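Local structure of catechol 1,2-dioxygenase (Pseudomonas putida, 2AZQ) at residues Ala13-Val18 with Arg36-Thr41; Ala90-Ala95 with Gly230-Thr235; His156-Gly161 with Ser168-Phe173; Phe225-Gly230 with Asp297-Ser302. The protein probably catalyses the iron(III)-dependent intradiol cleavage of catechol by dioxygen to cis,cis-muconate, the opening step of catechol breakdown in the beta-ketoadipate pathway. All blocks are in the same frame, centred on the assembly; numbering follows the deposited sequence.

Contact 1 (Ala13-Val18 with Arg36-Thr41); sequences AFFNQV and RVLQDT
Just before Leu38, which meets the ring of Phe15 between two helices, the carbonyl oxygen Val37 O is gripped twice: by the backbone N of Thr41 and by Thr41 OG1, at 2.8 Å. The two donors reach Val37 O from opposite faces of its plane, and the hydroxyl bonds within its own helix. In the same helix, Arg36 NE forms a salt bridge of 3.0 Å with Asp40 OD1, which lies in the guanidinium plane and is met on its syn side, though NE is tilted out of the carboxylate plane. The contact itself is largely apolar. The segments 13-18 and 36-41, of helices 9-19 and 28-49, run at 143° to each other in the helical N-terminal region through which catechol 1,2-dioxygenases dimerise. Leu38 CB sits over one face of the Phe15 ring, 4.3 Å from its centroid and 19° off the normal, a CH-pi contact offset toward the rim. Leu38 O lies over a face as well, 4.0 Å from Phe15 CE1. Phe15 CG, anti to the carbonyl carbon (chi1 -72°), directs the ring at Leu38. Beyond CB, Leu38 turns CD1 to Val18, touching CG1 at 3.6 Å. The second subunit adds bonds at the flanks: Asp47 of that subunit forms a salt bridge with Arg36, and its Arg214 donates to Val18 O.

Contact 2 (Ala90-Ala95 with Gly230-Thr235); sequences AKDAEA and GHRHLT
Asp92, near the C-terminal end of helix 80-94, and Arg232, in the loop leading into strand 234-240, form a salt bridge that ties the helical N-terminal region to the beta-sheet of the catalytic domain. It illustrates how one ion pair can join elements that lie far apart in sequence: the nearest CA atoms of the two segments, those of Asp92 and Arg232, are still 12.1 Å apart, and the side chains span the interval. Arg232 does most of the reaching. With CG anti to the backbone N and the chain extended from there to NE, its guanidinium is carried straight up to the carboxylate, which approaches from the opposite direction. Only NH2 bonds to Asp92. It donates to OD1 at 2.9 Å, with an N-H...O angle of 148°, and more weakly to OD2 at 3.1 Å. Because the two planes stand 86° apart, the carboxylate straddles the edge of the guanidinium instead of lying flat beside it in a paired, two-nitrogen bridge. Both ends have further partners. Arg103 forms a salt bridge with Asp92 OD2, so two arginines share this buried carboxylate and would be expected to favour its charged form. Arg232 NH1 makes a weak hydrogen bond to Gln291 OE1, and the backbones of Arg232 and Gln291 are also bonded. At the bridge itself, Asp92 OD1 is met on its syn side, with Arg232 NH2 lying 31° out of the carboxylate plane.

Contact 3 (His156-Gly161 with Ser168-Phe173); sequences HANTQG and STQSEF
Asn158 holds CG between its backbone N and carbonyl carbon (chi1 68°), and Gln170 sets CG anti to its carbonyl carbon (chi1 -65°) and runs extended to CD; from opposite directions the two amides come to lie one over the other. They are stacked, their planes only 3° apart, with Asn158 ND2 3.4 Å from Gln170 CD. No hydrogen bond joins them: ND2 and NE2, both donors, are neighbours without being bonded. Asn158 opens a type I turn ending at Gly161, and OD1 takes a weak bond from Gln160 N at 3.1 Å besides a stronger one from Thr162 N. Gln170 NE2 donates to Thr162 OG1, so both amides are anchored on one residue, next to the iron ligand Tyr163. Were Gln170 replaced by alanine, the Asn158 amide would probably lose its stacking partner and Thr162 OG1 this donor. Both segments belong to the loop between strands 151-155 and 176-180 that carries Tyr163. The chemistry is thus one of face contact between the amides without a mutual hydrogen bond, while their separate bonds to Thr162 are consistent with tying the two arms of the loop together beside Tyr163.

Contact 4 (Phe225-Gly230 with Asp297-Ser302); sequences FISAFG and DAEARS. Unlike the reference sequence in segment 225-230: Phe229 (reference Pro). Unlike the reference sequence in segment 297-302: Ala300 (reference Glu).
Strand 217-227, which supplies the iron ligands His221 and His223, ends against a loop from the C-terminal part of the chain, residues 297-302. The principle at work is that an arginine can set its aliphatic stem against a flat aromatic ring while its charged head passes beyond it. Arg301 sets CG over one face of the Phe225 ring, 4.1 Å above the plane and offset toward the rim. Further along the stem, Arg301 CD and NE each lie 4.0 Å from Phe225 CE1. The guanidinium continues past the ring edge, its plane only 13° from that of the ring although the two side chains cross at about a right angle. The chain bends at chi3 (-120°), and a weak hydrogen bond from Arg301 NH1 to Gln309 OE1 gives the head a further hold. A serine in place of Arg301 would probably lay bare this part of the Phe225 face and leave Gln309 without that donor. Two residues further along the strand, and two back along the loop, Ser227 and Glu299 bring the backbones closest, their CA atoms 6.1 Å apart, with CB of the serine against CG of the glutamate; at this resolution the exact spacing of the two carbons is doubtful. The ring of Phe225 also meets Trp155 edge-to-face and touches the rings of Tyr110 and His233. Its strand is flanked by strand 151-155, through backbone bonds of Phe225 with Asp153 and Ser227 with Thr151, and by strand 234-240.

Contacts 2 and 4 form one neighbourhood, their centres 10 Å apart: they share Gly230 in the turn between two strands, and Leu234 N lies 2.8 Å from Ile226 O and His233 N 3.0 Å from Ala298 O, both probable hydrogen bonds. Contact 3 is nested in the loop closed by contact 2, across the chain's centre. Contacts 3 and 4 both lie near the iron site: the side chains of Asn158 and Phe225 are each about 11 Å from the metal, and that of Gln170 about 5 Å from that of Tyr163. Contact 1 stands apart, its centre 45 Å from that of contact 3, but the Leu38 side chain is about 8 Å from a bound phospholipid, and bound phospholipid touches Thr41.

Contact 1 (Ala13-Val18 with Arg36-Thr41)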
loop_
_atom_site.group_PDB
_atom_site.type_symbol
_atom_site.label_atom_id
_atom_site.label_comp_id
_atom_site.label_asym_id
_atom_site.label_seq_id
_atom_site.Cartn_x
_atom_site.Cartn_y
_atom_site.Cartn_z
ATOM N N ALA A 13 -5.317 -21.165 13.990
ATOM C CA ALA A 13 -6.523 -21.673 13.351
ATOM C C ALA A 13 -7.250 -20.514 12.670
ATOM O O ALA A 13 -7.861 -20.683 11.619
ATOM C CB ALA A 13 -7.435 -22.346 14.397
ATOM N N PHE A 14 -7.184 -19.333 13.270
ATOM C CA PHE A 14 -7.846 -18.169 12.706
ATOM C C PHE A 14 -7.169 -17.665 11.404
ATOM O O PHE A 14 -7.840 -17.355 10.412
ATOM C CB PHE A 14 -7.911 -17.068 13.771
ATOM C CG PHE A 14 -8.389 -15.741 13.253
ATOM C CD1 PHE A 14 -9.565 -15.636 12.527
ATOM C CD2 PHE A 14 -7.657 -14.579 13.507
ATOM C CE1 PHE A 14 -9.996 -14.401 12.066
ATOM C CE2 PHE A 14 -8.096 -13.340 13.045
ATOM C CZ PHE A 14 -9.257 -13.253 12.328
ATOM N N PHE A 15 -5.843 -17.610 11.400
ATOM C CA PHE A 15 -5.113 -17.158 10.226
ATOM C C PHE A 15 -5.328 -18.157 9.129
ATOM O O PHE A 15 -5.392 -17.798 7.966
ATOM C CB PHE A 15 -3.629 -17.012 10.555
ATOM C CG PHE A 15 -3.335 -15.833 11.431
ATOM C CD1 PHE A 15 -2.245 -15.828 12.283
ATOM C CD2 PHE A 15 -4.177 -14.727 11.425
ATOM C CE1 PHE A 15 -2.009 -14.736 13.123
ATOM C CE2 PHE A 15 -3.940 -13.637 12.260
ATOM C CZ PHE A 15 -2.864 -13.643 13.106
ATOM N N ASN A 16 -5.464 -19.413 9.528
ATOM C CA ASN A 16 -5.698 -20.514 8.615
ATOM C C ASN A 16 -6.983 -20.235 7.794
ATOM O O ASN A 16 -6.978 -20.303 6.551
ATOM C CB ASN A 16 -5.820 -21.785 9.458
ATOM C CG ASN A 16 -5.493 -23.058 8.689
ATOM O OD1 ASN A 16 -5.375 -24.144 9.279
ATOM N ND2 ASN A 16 -5.355 -22.935 7.371
ATOM N N GLN A 17 -8.080 -19.886 8.469
ATOM C CA GLN A 17 -9.319 -19.625 7.741
ATOM C C GLN A 17 -9.294 -18.306 6.973
ATOM O O GLN A 17 -10.021 -18.153 5.992
ATOM C CB GLN A 17 -10.501 -19.585 8.675
ATOM C CG GLN A 17 -10.514 -20.638 9.723
ATOM C CD GLN A 17 -11.792 -20.574 10.543
ATOM O OE1 GLN A 17 -12.190 -19.492 11.013
ATOM N NE2 GLN A 17 -12.444 -21.736 10.725
ATOM N N VAL A 18 -8.501 -17.339 7.431
ATOM C CA VAL A 18 -8.430 -16.074 6.726
ATOM C C VAL A 18 -7.756 -16.264 5.388
ATOM O O VAL A 18 -8.194 -15.718 4.375
ATOM C CB VAL A 18 -7.623 -15.035 7.475
ATOM C CG1 VAL A 18 -7.429 -13.798 6.582
ATOM C CG2 VAL A 18 -8.335 -14.648 8.744
ATOM N N ARG A 36 1.374 -16.949 5.631
ATOM C CA ARG A 36 2.671 -16.478 6.072
ATOM C C ARG A 36 2.684 -14.961 6.368
ATOM O O ARG A 36 3.088 -14.557 7.469
ATOM C CB ARG A 36 3.707 -16.865 5.000
ATOM C CG ARG A 36 5.138 -16.446 5.248
ATOM C CD ARG A 36 5.652 -16.870 6.583
ATOM N NE ARG A 36 7.072 -16.534 6.705
ATOM C CZ ARG A 36 8.088 -17.342 6.390
ATOM N NH1 ARG A 36 7.864 -18.562 5.933
ATOM N NH2 ARG A 36 9.337 -16.908 6.488
ATOM N N VAL A 37 2.242 -14.131 5.413
ATOM C CA VAL A 37 2.221 -12.678 5.627
ATOM C C VAL A 37 1.486 -12.332 6.926
ATOM O O VAL A 37 1.851 -11.371 7.623
ATOM C CB VAL A 37 1.548 -11.926 4.447
ATOM C CG1 VAL A 37 1.430 -10.453 4.765
ATOM C CG2 VAL A 37 2.378 -12.042 3.210
ATOM N N LEU A 38 0.455 -13.114 7.261
ATOM C CA LEU A 38 -0.291 -12.866 8.500
ATOM C C LEU A 38 0.430 -13.282 9.798
ATOM O O LEU A 38 0.358 -12.562 10.784
ATOM C CB LEU A 38 -1.675 -13.530 8.442
ATOM C CG LEU A 38 -2.726 -12.924 7.501
ATOM C CD1 LEU A 38 -3.911 -13.900 7.391
ATOM C CD2 LEU A 38 -3.157 -11.537 7.991
ATOM N N GLN A 39 1.121 -14.427 9.794
ATOM C CA GLN A 39 1.839 -14.917 10.976
ATOM C C GLN A 39 2.995 -13.999 11.298
ATOM O O GLN A 39 3.294 -13.756 12.474
ATOM C CB GLN A 39 2.438 -16.299 10.753
ATOM C CG GLN A 39 1.505 -17.412 10.359
ATOM C CD GLN A 39 2.272 -18.715 10.208
ATOM O OE1 GLN A 39 2.930 -19.168 11.152
ATOM N NE2 GLN A 39 2.214 -19.309 9.027
ATOM N N ASP A 40 3.675 -13.528 10.251
ATOM C CA ASP A 40 4.801 -12.621 10.434
ATOM C C ASP A 40 4.305 -11.246 10.885
ATOM O O ASP A 40 4.803 -10.700 11.866
ATOM C CB ASP A 40 5.605 -12.464 9.141
ATOM C CG ASP A 40 6.374 -13.721 8.757
ATOM O OD1 ASP A 40 7.091 -13.697 7.737
ATOM O OD2 ASP A 40 6.266 -14.731 9.475
ATOM N N THR A 41 3.320 -10.686 10.188
ATOM C CA THR A 41 2.816 -9.377 10.572
ATOM C C THR A 41 2.439 -9.367 12.050
ATOM O O THR A 41 2.768 -8.435 12.788
ATOM C CB THR A 41 1.617 -8.973 9.691
ATOM O OG1 THR A 41 2.092 -8.697 8.374
ATOM C CG2 THR A 41 0.934 -7.720 10.226
#

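Contact 2 (Ala90-Ala95 with Gly230-Thr235)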
loop_
_atom_site.group_PDB
_atom_site.type_symbol
_atom_site.label_atom_id
_atom_site.label_comp_id
_atom_site.label_asym_id
_atom_site.label_seq_id
_atom_site.Cartn_x
_atom_site.Cartn_y
_atom_site.Cartn_z
ATOM N N ALA A 90 23.002 -14.058 -7.057
ATOM C CA ALA A 90 23.417 -15.251 -6.336
ATOM C C ALA A 90 22.822 -16.464 -7.028
ATOM O O ALA A 90 23.423 -17.535 -7.083
ATOM C CB ALA A 90 22.952 -15.184 -4.916
ATOM N N LYS A 91 21.624 -16.299 -7.565
ATOM C CA LYS A 91 21.003 -17.416 -8.243
ATOM C C LYS A 91 21.749 -17.713 -9.525
ATOM O O LYS A 91 21.865 -18.862 -9.911
ATOM C CB LYS A 91 19.522 -17.141 -8.543
ATOM C CG LYS A 91 18.607 -17.236 -7.338
ATOM C CD LYS A 91 17.153 -17.122 -7.779
ATOM C CE LYS A 91 16.189 -17.079 -6.591
ATOM N NZ LYS A 91 14.764 -16.894 -6.994
ATOM N N ASP A 92 22.266 -16.691 -10.194
ATOM C CA ASP A 92 22.978 -16.974 -11.424
ATOM C C ASP A 92 24.338 -17.575 -11.119
ATOM O O ASP A 92 24.873 -18.318 -11.921
ATOM C CB ASP A 92 23.157 -15.721 -12.286
ATOM C CG ASP A 92 21.850 -15.103 -12.693
ATOM O OD1 ASP A 92 20.873 -15.841 -12.947
ATOM O OD2 ASP A 92 21.813 -13.862 -12.784
ATOM N N ALA A 93 24.910 -17.256 -9.968
ATOM C CA ALA A 93 26.207 -17.815 -9.660
ATOM C C ALA A 93 26.053 -19.337 -9.603
ATOM O O ALA A 93 26.870 -20.069 -10.152
ATOM C CB ALA A 93 26.741 -17.254 -8.333
ATOM N N GLU A 94 24.989 -19.821 -8.971
ATOM C CA GLU A 94 24.779 -21.261 -8.888
ATOM C C GLU A 94 24.605 -21.929 -10.229
ATOM O O GLU A 94 25.196 -22.978 -10.466
ATOM C CB GLU A 94 23.561 -21.615 -8.068
ATOM C CG GLU A 94 23.671 -21.365 -6.609
ATOM C CD GLU A 94 22.776 -22.314 -5.866
ATOM O OE1 GLU A 94 23.152 -23.503 -5.760
ATOM O OE2 GLU A 94 21.684 -21.899 -5.420
ATOM N N ALA A 95 23.782 -21.344 -11.097
ATOM C CA ALA A 95 23.550 -21.920 -12.413
ATOM C C ALA A 95 24.735 -21.643 -13.362
ATOM O O ALA A 95 24.688 -21.947 -14.565
ATOM C CB ALA A 95 22.243 -21.377 -12.987
ATOM N N GLY A 230 17.889 -14.497 -29.162
ATOM C CA GLY A 230 18.812 -15.534 -28.715
ATOM C C GLY A 230 19.806 -15.116 -27.645
ATOM O O GLY A 230 20.860 -15.738 -27.456
ATOM N N HIS A 231 19.470 -14.047 -26.931
ATOM C CA HIS A 231 20.341 -13.568 -25.874
ATOM C C HIS A 231 19.523 -13.208 -24.620
ATOM O O HIS A 231 18.301 -13.048 -24.682
ATOM C CB HIS A 231 21.224 -12.428 -26.431
ATOM C CG HIS A 231 22.226 -12.903 -27.455
ATOM N ND1 HIS A 231 23.316 -13.692 -27.127
ATOM C CD2 HIS A 231 22.259 -12.769 -28.807
ATOM C CE1 HIS A 231 23.974 -14.020 -28.228
ATOM N NE2 HIS A 231 23.354 -13.473 -29.262
ATOM N N ARG A 232 20.187 -13.160 -23.471
ATOM C CA ARG A 232 19.497 -12.873 -22.226
ATOM C C ARG A 232 19.274 -11.372 -22.019
ATOM O O ARG A 232 20.206 -10.573 -22.067
ATOM C CB ARG A 232 20.292 -13.476 -21.070
ATOM C CG ARG A 232 19.621 -13.375 -19.712
ATOM C CD ARG A 232 20.446 -14.028 -18.606
ATOM N NE ARG A 232 19.760 -13.979 -17.315
ATOM C CZ ARG A 232 20.329 -14.286 -16.153
ATOM N NH1 ARG A 232 21.600 -14.668 -16.107
ATOM N NH2 ARG A 232 19.635 -14.191 -15.029
ATOM N N HIS A 233 18.015 -11.015 -21.793
ATOM C CA HIS A 233 17.577 -9.652 -21.585
ATOM C C HIS A 233 18.293 -9.046 -20.386
ATOM O O HIS A 233 18.416 -9.698 -19.346
ATOM C CB HIS A 233 16.073 -9.666 -21.362
ATOM C CG HIS A 233 15.477 -8.315 -21.113
ATOM N ND1 HIS A 233 14.769 -7.626 -22.077
ATOM C CD2 HIS A 233 15.477 -7.531 -20.005
ATOM C CE1 HIS A 233 14.356 -6.477 -21.571
ATOM N NE2 HIS A 233 14.772 -6.396 -20.315
ATOM N N LEU A 234 18.749 -7.798 -20.516
ATOM C CA LEU A 234 19.487 -7.118 -19.433
ATOM C C LEU A 234 18.899 -5.744 -19.080
ATOM O O LEU A 234 18.573 -4.955 -19.961
ATOM C CB LEU A 234 20.968 -7.011 -19.836
ATOM C CG LEU A 234 22.168 -6.318 -19.162
ATOM C CD1 LEU A 234 22.155 -4.849 -19.446
ATOM C CD2 LEU A 234 22.223 -6.618 -17.689
ATOM N N THR A 235 18.722 -5.498 -17.781
ATOM C CA THR A 235 18.198 -4.239 -17.292
ATOM C C THR A 235 19.386 -3.660 -16.570
ATOM O O THR A 235 19.940 -4.306 -15.687
ATOM C CB THR A 235 17.053 -4.458 -16.302
ATOM O OG1 THR A 235 15.987 -5.095 -16.987
ATOM C CG2 THR A 235 16.530 -3.141 -15.727
#

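Contact 3 (His156-Gly161 with Ser168-Phe173)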
loop_
_atom_site.group_PDB
_atom_site.type_symbol
_atom_site.label_atom_id
_atom_site.label_comp_id
_atom_site.label_asym_id
_atom_site.label_seq_id
_atom_site.Cartn_x
_atom_site.Cartn_y
_atom_site.Cartn_z
ATOM N N HIS A 156 15.885 8.601 -19.912
ATOM C CA HIS A 156 16.582 9.359 -18.873
ATOM C C HIS A 156 15.927 10.701 -18.637
ATOM O O HIS A 156 15.132 11.167 -19.474
ATOM C CB HIS A 156 18.081 9.525 -19.199
ATOM C CG HIS A 156 18.393 10.491 -20.313
ATOM N ND1 HIS A 156 18.331 11.861 -20.160
ATOM C CD2 HIS A 156 18.836 10.280 -21.578
ATOM C CE1 HIS A 156 18.721 12.451 -21.276
ATOM N NE2 HIS A 156 19.032 11.516 -22.154
ATOM N N ALA A 157 16.234 11.303 -17.487
ATOM C CA ALA A 157 15.666 12.588 -17.119
ATOM C C ALA A 157 16.257 13.721 -17.943
ATOM O O ALA A 157 17.284 13.571 -18.591
ATOM C CB ALA A 157 15.890 12.853 -15.658
ATOM N N ASN A 158 15.574 14.857 -17.919
ATOM C CA ASN A 158 16.014 16.034 -18.628
ATOM C C ASN A 158 16.820 16.933 -17.655
ATOM O O ASN A 158 17.141 16.504 -16.534
ATOM C CB ASN A 158 14.799 16.749 -19.222
ATOM C CG ASN A 158 13.885 17.359 -18.174
ATOM O OD1 ASN A 158 14.046 17.152 -16.976
ATOM N ND2 ASN A 158 12.910 18.118 -18.638
ATOM N N THR A 159 17.160 18.161 -18.056
ATOM C CA THR A 159 17.950 19.010 -17.167
ATOM C C THR A 159 17.207 19.432 -15.891
ATOM O O THR A 159 17.852 19.749 -14.906
ATOM C CB THR A 159 18.501 20.255 -17.890
ATOM O OG1 THR A 159 17.421 21.122 -18.233
ATOM C CG2 THR A 159 19.224 19.865 -19.147
ATOM N N GLN A 160 15.875 19.439 -15.886
ATOM C CA GLN A 160 15.138 19.781 -14.657
ATOM C C GLN A 160 15.129 18.500 -13.813
ATOM O O GLN A 160 14.646 18.469 -12.661
ATOM C CB GLN A 160 13.679 20.135 -14.926
ATOM C CG GLN A 160 13.392 21.406 -15.670
ATOM C CD GLN A 160 12.041 21.296 -16.390
ATOM O OE1 GLN A 160 11.002 20.986 -15.757
ATOM N NE2 GLN A 160 12.047 21.522 -17.721
ATOM N N GLY A 161 15.635 17.429 -14.410
ATOM C CA GLY A 161 15.671 16.177 -13.692
ATOM C C GLY A 161 14.345 15.439 -13.606
ATOM O O GLY A 161 14.041 14.873 -12.561
ATOM N N SER A 168 4.060 15.982 -17.493
ATOM C CA SER A 168 3.268 16.408 -18.632
ATOM C C SER A 168 3.858 17.582 -19.383
ATOM O O SER A 168 3.544 17.766 -20.563
ATOM C CB SER A 168 1.831 16.733 -18.198
ATOM O OG SER A 168 1.114 15.548 -17.855
ATOM N N THR A 169 4.698 18.381 -18.723
ATOM C CA THR A 169 5.294 19.526 -19.404
ATOM C C THR A 169 6.161 19.036 -20.550
ATOM O O THR A 169 6.289 19.728 -21.550
ATOM C CB THR A 169 6.152 20.454 -18.450
ATOM O OG1 THR A 169 7.097 19.681 -17.698
ATOM C CG2 THR A 169 5.261 21.220 -17.495
ATOM N N GLN A 170 6.745 17.838 -20.421
ATOM C CA GLN A 170 7.582 17.299 -21.486
ATOM C C GLN A 170 6.752 16.787 -22.654
ATOM O O GLN A 170 5.601 16.392 -22.492
ATOM C CB GLN A 170 8.501 16.195 -20.959
ATOM C CG GLN A 170 9.523 16.714 -19.960
ATOM C CD GLN A 170 10.700 15.756 -19.738
ATOM O OE1 GLN A 170 11.377 15.352 -20.687
ATOM N NE2 GLN A 170 10.959 15.413 -18.482
ATOM N N SER A 171 7.340 16.806 -23.843
ATOM C CA SER A 171 6.639 16.354 -25.026
ATOM C C SER A 171 6.555 14.821 -25.054
ATOM O O SER A 171 7.213 14.143 -24.252
ATOM C CB SER A 171 7.366 16.877 -26.253
ATOM O OG SER A 171 8.670 16.358 -26.291
ATOM N N GLU A 172 5.750 14.261 -25.958
ATOM C CA GLU A 172 5.660 12.801 -26.021
ATOM C C GLU A 172 7.057 12.146 -26.135
ATOM O O GLU A 172 7.925 12.627 -26.881
ATOM C CB GLU A 172 4.779 12.342 -27.196
ATOM C CG GLU A 172 3.248 12.570 -27.027
ATOM C CD GLU A 172 2.372 11.827 -28.102
ATOM O OE1 GLU A 172 2.381 10.556 -28.129
ATOM O OE2 GLU A 172 1.683 12.523 -28.909
ATOM N N PHE A 173 7.249 11.062 -25.381
ATOM C CA PHE A 173 8.483 10.261 -25.327
ATOM C C PHE A 173 9.813 10.997 -25.420
ATOM O O PHE A 173 10.760 10.504 -26.025
ATOM C CB PHE A 173 8.478 9.158 -26.397
ATOM C CG PHE A 173 7.358 8.154 -26.260
ATOM C CD1 PHE A 173 6.111 8.380 -26.850
ATOM C CD2 PHE A 173 7.567 6.946 -25.606
ATOM C CE1 PHE A 173 5.097 7.397 -26.799
ATOM C CE2 PHE A 173 6.550 5.964 -25.553
ATOM C CZ PHE A 173 5.320 6.191 -26.154
#

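Contact 4 (Phe225-Gly230 with Asp297-Ser302)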
loop_
_atom_site.group_PDB
_atom_site.type_symbol
_atom_site.label_atom_id
_atom_site.label_comp_id
_atom_site.label_asym_id
_atom_site.label_seq_id
_atom_site.Cartn_x
_atom_site.Cartn_y
_atom_site.Cartn_z
ATOM N N PHE A 225 17.452 -1.148 -21.366
ATOM C CA PHE A 225 16.791 -2.445 -21.525
ATOM C C PHE A 225 17.531 -2.901 -22.784
ATOM O O PHE A 225 17.472 -2.226 -23.812
ATOM C CB PHE A 225 15.307 -2.286 -21.834
ATOM C CG PHE A 225 14.417 -2.421 -20.653
ATOM C CD1 PHE A 225 13.071 -2.080 -20.751
ATOM C CD2 PHE A 225 14.892 -2.896 -19.453
ATOM C CE1 PHE A 225 12.206 -2.207 -19.656
ATOM C CE2 PHE A 225 14.024 -3.022 -18.354
ATOM C CZ PHE A 225 12.683 -2.676 -18.464
ATOM N N ILE A 226 18.271 -3.995 -22.688
ATOM C CA ILE A 226 19.033 -4.475 -23.828
ATOM C C ILE A 226 18.692 -5.938 -24.061
ATOM O O ILE A 226 18.704 -6.770 -23.147
ATOM C CB ILE A 226 20.547 -4.219 -23.609
ATOM C CG1 ILE A 226 20.723 -2.713 -23.337
ATOM C CG2 ILE A 226 21.355 -4.615 -24.851
ATOM C CD1 ILE A 226 22.067 -2.104 -23.597
ATOM N N SER A 227 18.356 -6.243 -25.302
ATOM C CA SER A 227 17.940 -7.577 -25.619
ATOM C C SER A 227 18.193 -7.859 -27.078
ATOM O O SER A 227 18.189 -6.956 -27.886
ATOM C CB SER A 227 16.457 -7.728 -25.246
ATOM O OG SER A 227 15.675 -6.679 -25.793
ATOM N N ALA A 228 18.454 -9.120 -27.388
ATOM C CA ALA A 228 18.750 -9.548 -28.745
ATOM C C ALA A 228 18.315 -10.990 -28.958
ATOM O O ALA A 228 18.504 -11.853 -28.091
ATOM C CB ALA A 228 20.259 -9.398 -29.039
ATOM N N PHE A 229 17.719 -11.234 -30.122
ATOM C CA PHE A 229 17.242 -12.561 -30.482
ATOM C C PHE A 229 18.277 -13.595 -30.055
ATOM O O PHE A 229 19.424 -13.553 -30.501
ATOM C CB PHE A 229 17.057 -12.604 -31.980
ATOM C CG PHE A 229 16.216 -11.490 -32.504
ATOM C CD1 PHE A 229 16.471 -10.167 -32.120
ATOM C CD2 PHE A 229 15.161 -11.746 -33.400
ATOM C CE1 PHE A 229 15.679 -9.099 -32.622
ATOM C CE2 PHE A 229 14.361 -10.700 -33.911
ATOM C CZ PHE A 229 14.620 -9.369 -33.520
ATOM N N GLY A 230 17.889 -14.497 -29.162
ATOM C CA GLY A 230 18.812 -15.534 -28.715
ATOM C C GLY A 230 19.806 -15.116 -27.645
ATOM O O GLY A 230 20.860 -15.738 -27.456
ATOM N N ASP A 297 12.419 -17.418 -22.249
ATOM C CA ASP A 297 12.304 -16.739 -20.957
ATOM C C ASP A 297 13.432 -15.723 -20.866
ATOM O O ASP A 297 13.254 -14.623 -20.340
ATOM C CB ASP A 297 12.517 -17.715 -19.802
ATOM C CG ASP A 297 11.584 -18.892 -19.840
ATOM O OD1 ASP A 297 10.352 -18.666 -19.796
ATOM O OD2 ASP A 297 12.089 -20.042 -19.900
ATOM N N ALA A 298 14.601 -16.131 -21.358
ATOM C CA ALA A 298 15.797 -15.307 -21.349
ATOM C C ALA A 298 15.548 -13.868 -21.801
ATOM O O ALA A 298 15.892 -12.954 -21.055
ATOM C CB ALA A 298 16.868 -15.951 -22.185
ATOM N N GLU A 299 15.005 -13.641 -23.003
ATOM C CA GLU A 299 14.691 -12.255 -23.387
ATOM C C GLU A 299 13.224 -12.159 -23.201
ATOM O O GLU A 299 12.484 -12.789 -23.941
ATOM C CB GLU A 299 14.975 -11.908 -24.854
ATOM C CG GLU A 299 14.644 -10.415 -25.210
ATOM C CD GLU A 299 13.257 -10.148 -25.918
ATOM O OE1 GLU A 299 12.884 -8.953 -26.128
ATOM O OE2 GLU A 299 12.548 -11.118 -26.288
ATOM N N ALA A 300 12.769 -11.402 -22.219
ATOM C CA ALA A 300 11.338 -11.319 -22.064
ATOM C C ALA A 300 10.870 -10.297 -21.064
ATOM O O ALA A 300 9.653 -10.157 -20.849
ATOM C CB ALA A 300 10.770 -12.695 -21.711
ATOM N N ARG A 301 11.793 -9.568 -20.449
ATOM C CA ARG A 301 11.339 -8.583 -19.481
ATOM C C ARG A 301 10.480 -9.279 -18.415
ATOM O O ARG A 301 9.802 -10.278 -18.677
ATOM C CB ARG A 301 10.447 -7.538 -20.165
ATOM C CG ARG A 301 10.980 -6.127 -20.289
ATOM C CD ARG A 301 9.824 -5.242 -20.732
ATOM N NE ARG A 301 10.050 -4.574 -22.006
ATOM C CZ ARG A 301 9.102 -3.911 -22.667
ATOM N NH1 ARG A 301 7.864 -3.831 -22.171
ATOM N NH2 ARG A 301 9.389 -3.311 -23.823
ATOM N N SER A 302 10.497 -8.736 -17.209
ATOM C CA SER A 302 9.675 -9.291 -16.160
ATOM C C SER A 302 8.261 -8.946 -16.616
ATOM O O SER A 302 8.081 -8.189 -17.576
ATOM C CB SER A 302 9.966 -8.582 -14.843
ATOM O OG SER A 302 9.551 -7.237 -14.921
#